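Local coordinates for protein beta-glucosidase (Chaetomella raphigera, PDB 6JXG) that probably hydrolyses terminal, non-reducing beta-D-glucosyl residues with release of beta-D-glucose, as a secreted glycoside hydrolase family 3 enzyme of cellulose degradation, at residues P109-G115 with E125-P129; P530-A534 with D558-F562. All coordinates share one frame. Residue numbers count along the deposited sequence, not the author numbering.

Contact 1 lies in the N-terminal TIM-barrel domain and comes first along the chain; contact 2 lies in the C-terminal domain of this glycoside hydrolase family 3 enzyme. Their centres are about 15 Å apart, at about 4 Å and 17 Å from the centre of the chain. They nevertheless touch: Ser128 CB lies 3.3 Å from Pro530 O, and Pro129 CG 3.8 Å from Asp558 CB. Asp130 extends the junction: its backbone N bonds to Ser128 OG, and its OD1 makes a salt bridge to Arg560 and a hydrogen bond with Tyr559 OH. The 125-129 loop thus forms part of the packing between the two domains.

Contact 1: P109-G115 with E125-P129; sequences PVAGPIG and EGFSP
Both segments are irregular backbone in the long connection between strand 105-106 and helix 131-147, a beta-alpha loop of the TIM-barrel domain. Cis peptide bonds precede Pro109 and Pro113. The closest CA pairs are Val110-Gly126 (4.8 Å) and Ile114-Pro129 (4.7 Å), and no direct hydrogen bond joins the segments. Three waters bridge them instead: water 1 donates to Val110 O and Pro113 O (2.7 Å each) and accepts from Phe127 N (3.0 Å); water 2 joins Val110 N (3.0 Å) to Glu125 O (2.6 Å); water 3 joins Ile114 O (2.8 Å) to Ser128 N (3.0 Å). Gly126 CA approaches Val110 O at 3.5 Å, and a CB there would clash with Pro113 O. Among side chains, Val110 sets CB 3.7 Å from Glu125 O. The Phe127 ring brings CE2 to 3.7 Å from Pro109 CB; both residues touch helix 131-147. Glu125 turns its carboxylate to Arg122. Ile114 O lies 3.1 Å from Pro129 N, which has no hydrogen to share, so water 3 supplies its donor.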
loop_
_atom_site.group_PDB
_atom_site.type_symbol
_atom_site.label_atom_id
_atom_site.label_comp_id
_atom_site.label_asym_id
_atom_site.label_seq_id
_atom_site.Cartn_x
_atom_site.Cartn_y
_atom_site.Cartn_z
ATOM N N PRO A 109 -1.546 6.623 4.111
ATOM C CA PRO A 109 -1.016 5.564 3.333
ATOM C C PRO A 109 -0.780 5.945 1.839
ATOM O O PRO A 109 -0.935 7.056 1.446
ATOM C CB PRO A 109 -2.061 4.475 3.457
ATOM C CG PRO A 109 -3.395 5.231 3.525
ATOM C CD PRO A 109 -3.014 6.566 4.176
ATOM N N VAL A 110 -0.295 4.969 1.080
ATOM C CA VAL A 110 0.171 5.189 -0.275
ATOM C C VAL A 110 -0.792 4.646 -1.313
ATOM O O VAL A 110 -0.960 3.420 -1.445
ATOM C CB VAL A 110 1.578 4.558 -0.439
ATOM C CG1 VAL A 110 2.019 4.639 -1.886
ATOM C CG2 VAL A 110 2.625 5.230 0.479
ATOM N N ALA A 111 -1.466 5.564 -2.006
ATOM C CA ALA A 111 -2.308 5.263 -3.189
ATOM C C ALA A 111 -1.614 5.378 -4.538
ATOM O O ALA A 111 -2.200 4.973 -5.557
ATOM C CB ALA A 111 -3.501 6.181 -3.248
ATOM N N GLY A 112 -0.438 6.008 -4.562
ATOM C CA GLY A 112 0.337 6.301 -5.807
ATOM C C GLY A 112 1.813 6.229 -5.390
ATOM O O GLY A 112 2.298 7.008 -4.564
ATOM N N PRO A 113 2.577 5.306 -5.963
ATOM C CA PRO A 113 2.248 4.399 -7.050
ATOM C C PRO A 113 1.235 3.281 -6.653
ATOM O O PRO A 113 1.211 2.794 -5.473
ATOM C CB PRO A 113 3.569 3.763 -7.336
ATOM C CG PRO A 113 4.284 3.726 -5.987
ATOM C CD PRO A 113 3.930 5.057 -5.411
ATOM N N ILE A 114 0.443 2.849 -7.620
ATOM C CA ILE A 114 -0.344 1.623 -7.458
ATOM C C ILE A 114 0.547 0.412 -7.766
ATOM O O ILE A 114 0.311 -0.689 -7.251
ATOM C CB ILE A 114 -1.638 1.582 -8.312
ATOM C CG1 ILE A 114 -1.349 1.458 -9.813
ATOM C CG2 ILE A 114 -2.571 2.783 -8.042
ATOM C CD1 ILE A 114 -2.653 1.302 -10.658
ATOM N N GLY A 115 1.588 0.606 -8.605
ATOM C CA GLY A 115 2.491 -0.454 -8.988
ATOM C C GLY A 115 2.220 -1.075 -10.369
ATOM O O GLY A 115 2.415 -2.244 -10.524
ATOM N N GLU A 125 5.172 -0.235 -0.681
ATOM C CA GLU A 125 4.558 0.684 0.257
ATOM C C GLU A 125 3.050 0.824 0.062
ATOM O O GLU A 125 2.310 1.231 1.000
ATOM C CB GLU A 125 5.138 2.101 0.089
ATOM C CG GLU A 125 6.638 2.279 0.264
ATOM C CD GLU A 125 7.037 3.688 0.647
ATOM O OE1 GLU A 125 6.503 4.243 1.661
ATOM O OE2 GLU A 125 7.930 4.261 -0.025
ATOM N N GLY A 126 2.606 0.502 -1.153
ATOM C CA GLY A 126 1.243 0.671 -1.583
ATOM C C GLY A 126 0.342 -0.547 -1.400
ATOM O O GLY A 126 0.638 -1.432 -0.637
ATOM N N PHE A 127 -0.794 -0.521 -2.127
ATOM C CA PHE A 127 -1.922 -1.395 -1.900
ATOM C C PHE A 127 -2.413 -2.083 -3.181
ATOM O O PHE A 127 -3.613 -2.357 -3.360
ATOM C CB PHE A 127 -3.090 -0.607 -1.274
ATOM C CG PHE A 127 -2.878 -0.226 0.166
ATOM C CD1 PHE A 127 -2.341 -1.151 1.119
ATOM C CD2 PHE A 127 -3.358 0.995 0.619
ATOM C CE1 PHE A 127 -2.250 -0.801 2.457
ATOM C CE2 PHE A 127 -3.246 1.339 1.978
ATOM C CZ PHE A 127 -2.705 0.471 2.865
ATOM N N SER A 128 -1.478 -2.318 -4.083
ATOM C CA SER A 128 -1.682 -3.132 -5.336
ATOM C C SER A 128 -2.061 -2.350 -6.574
ATOM O O SER A 128 -2.662 -1.293 -6.505
ATOM C CB SER A 128 -2.649 -4.287 -5.141
ATOM O OG SER A 128 -3.958 -3.958 -5.472
ATOM N N PRO A 129 -1.773 -2.933 -7.752
ATOM C CA PRO A 129 -2.206 -2.357 -9.018
ATOM C C PRO A 129 -3.664 -2.636 -9.396
ATOM O O PRO A 129 -4.094 -2.244 -10.486
ATOM C CB PRO A 129 -1.254 -3.010 -10.058
ATOM C CG PRO A 129 -0.930 -4.307 -9.466
ATOM C CD PRO A 129 -0.798 -4.024 -7.969
HETATM O O HOH W 1 -0.732 2.039 -3.782
HETATM O O HOH W 2 -0.004 2.083 1.929
HETATM O O HOH W 3 1.314 -1.776 -4.921
#

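Contact 2: P530-A534 with D558-F562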
loop_
_atom_site.group_PDB
_atom_site.type_symbol
_atom_site.label_atom_id
_atom_site.label_comp_id
_atom_site.label_asym_id
_atom_site.label_seq_id
_atom_site.Cartn_x
_atom_site.Cartn_y
_atom_site.Cartn_z
ATOM N N PRO A 530 -1.637 -10.040 -4.590
ATOM C CA PRO A 530 -2.197 -8.766 -4.972
ATOM C C PRO A 530 -1.633 -8.235 -6.275
ATOM O O PRO A 530 -1.915 -7.122 -6.641
ATOM C CB PRO A 530 -1.762 -7.847 -3.814
ATOM C CG PRO A 530 -0.370 -8.327 -3.470
ATOM C CD PRO A 530 -0.503 -9.872 -3.649
ATOM N N TYR A 531 -0.871 -9.068 -6.968
ATOM C CA TYR A 531 -0.337 -8.799 -8.303
ATOM C C TYR A 531 -0.111 -10.105 -9.037
ATOM O O TYR A 531 -0.317 -11.182 -8.477
ATOM C CB TYR A 531 0.941 -7.985 -8.193
ATOM C CG TYR A 531 1.875 -8.479 -7.096
ATOM C CD1 TYR A 531 2.396 -9.759 -7.122
ATOM C CD2 TYR A 531 2.246 -7.635 -6.026
ATOM C CE1 TYR A 531 3.223 -10.204 -6.134
ATOM C CE2 TYR A 531 3.089 -8.093 -5.036
ATOM C CZ TYR A 531 3.560 -9.381 -5.099
ATOM O OH TYR A 531 4.415 -9.796 -4.103
ATOM N N THR A 532 0.177 -10.008 -10.315
ATOM C CA THR A 532 0.372 -11.193 -11.135
ATOM C C THR A 532 1.799 -11.598 -11.178
ATOM O O THR A 532 2.670 -10.704 -11.282
ATOM C CB THR A 532 -0.110 -10.927 -12.581
ATOM O OG1 THR A 532 -1.467 -10.581 -12.597
ATOM C CG2 THR A 532 0.076 -12.133 -13.518
ATOM N N ILE A 533 2.061 -12.931 -11.097
ATOM C CA ILE A 533 3.376 -13.511 -11.299
ATOM C C ILE A 533 3.367 -14.171 -12.694
ATOM O O ILE A 533 2.714 -15.206 -12.940
ATOM C CB ILE A 533 3.767 -14.511 -10.195
ATOM C CG1 ILE A 533 3.848 -13.783 -8.854
ATOM C CG2 ILE A 533 5.078 -15.265 -10.512
ATOM C CD1 ILE A 533 4.318 -14.628 -7.718
ATOM N N ALA A 534 4.045 -13.490 -13.624
ATOM C CA ALA A 534 4.118 -13.910 -15.031
ATOM C C ALA A 534 5.177 -15.002 -15.229
ATOM O O ALA A 534 6.049 -15.267 -14.354
ATOM C CB ALA A 534 4.474 -12.746 -15.851
ATOM N N ASP A 558 -1.467 -5.038 -14.960
ATOM C CA ASP A 558 -1.489 -6.284 -14.263
ATOM C C ASP A 558 -2.495 -7.271 -14.930
ATOM O O ASP A 558 -2.501 -7.412 -16.158
ATOM C CB ASP A 558 -1.694 -6.086 -12.728
ATOM C CG ASP A 558 -1.267 -7.303 -11.910
ATOM O OD1 ASP A 558 -0.058 -7.507 -11.529
ATOM O OD2 ASP A 558 -2.195 -8.075 -11.644
ATOM N N TYR A 559 -3.341 -7.926 -14.147
ATOM C CA TYR A 559 -4.205 -9.006 -14.676
ATOM C C TYR A 559 -5.155 -8.574 -15.780
ATOM O O TYR A 559 -5.559 -9.393 -16.598
ATOM C CB TYR A 559 -4.994 -9.731 -13.563
ATOM C CG TYR A 559 -6.095 -8.907 -12.892
ATOM C CD1 TYR A 559 -7.407 -9.080 -13.235
ATOM C CD2 TYR A 559 -5.787 -7.958 -11.904
ATOM C CE1 TYR A 559 -8.425 -8.339 -12.671
ATOM C CE2 TYR A 559 -6.799 -7.285 -11.281
ATOM C CZ TYR A 559 -8.116 -7.428 -11.698
ATOM O OH TYR A 559 -9.120 -6.683 -11.104
ATOM N N ARG A 560 -5.567 -7.307 -15.762
ATOM C CA ARG A 560 -6.381 -6.738 -16.841
ATOM C C ARG A 560 -5.699 -6.927 -18.205
ATOM O O ARG A 560 -6.362 -7.256 -19.186
ATOM C CB ARG A 560 -6.603 -5.248 -16.580
ATOM C CG ARG A 560 -7.465 -4.925 -15.353
ATOM C CD ARG A 560 -7.269 -3.445 -14.929
ATOM N NE ARG A 560 -8.446 -2.940 -14.199
ATOM C CZ ARG A 560 -8.732 -3.218 -12.929
ATOM N NH1 ARG A 560 -7.887 -3.958 -12.240
ATOM N NH2 ARG A 560 -9.905 -2.828 -12.381
ATOM N N HIS A 561 -4.389 -6.736 -18.249
ATOM C CA HIS A 561 -3.601 -7.014 -19.449
ATOM C C HIS A 561 -3.493 -8.475 -19.801
ATOM O O HIS A 561 -3.726 -8.865 -20.971
ATOM C CB HIS A 561 -2.219 -6.387 -19.347
ATOM C CG HIS A 561 -1.264 -6.823 -20.405
ATOM N ND1 HIS A 561 -1.379 -6.471 -21.734
ATOM C CD2 HIS A 561 -0.128 -7.551 -20.304
ATOM C CE1 HIS A 561 -0.368 -6.995 -22.410
ATOM N NE2 HIS A 561 0.409 -7.641 -21.561
ATOM N N PHE A 562 -3.137 -9.280 -18.829
ATOM C CA PHE A 562 -3.023 -10.737 -19.071
ATOM C C PHE A 562 -4.357 -11.234 -19.620
ATOM O O PHE A 562 -4.361 -12.044 -20.601
ATOM C CB PHE A 562 -2.588 -11.502 -17.829
ATOM C CG PHE A 562 -1.169 -11.240 -17.424
ATOM C CD1 PHE A 562 -0.179 -12.143 -17.716
ATOM C CD2 PHE A 562 -0.810 -10.051 -16.747
ATOM C CE1 PHE A 562 1.116 -11.929 -17.349
ATOM C CE2 PHE A 562 0.526 -9.791 -16.434
ATOM C CZ PHE A 562 1.494 -10.742 -16.720
#
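Asp558 stands at the N-cap position of helix 559-564, though its side chain makes no capping bond; its CB is directed toward the loop 530-534. Its carboxylate grips Thr532 with both oxygens: Thr532 N donates to Asp558 OD1 (2.8 Å, 165° at the hydrogen) and Thr532 OG1 to Asp558 OD2 (2.8 Å). This pairing joins a loop to a short helix within the C-terminal domain of the family 3 glycosidase. OD2 of Asp558 also accepts a weak bond from Tyr559 N (2.8 Å, 132°). Tyr559 itself only grazes the loop, its CB 3.8 Å from Thr532 OG1; the hydroxyl leads away to Asp130. One turn further along the helix, Phe562 faces the loop again. Thr532 CG2 sits 3.7 Å from its ring centroid and 11° off the normal, a CH-pi contact, while Ala534 CB lies at the ring edge, 3.7 Å from Phe562 CZ. Tyr540 meets the same ring edge-to-face. Helix 559-564 packs on the loop after helix 511-519 and reaches strand 649-658 by hydrogen bonds, Arg560 to Gln649 and Tyr559 to Leu650.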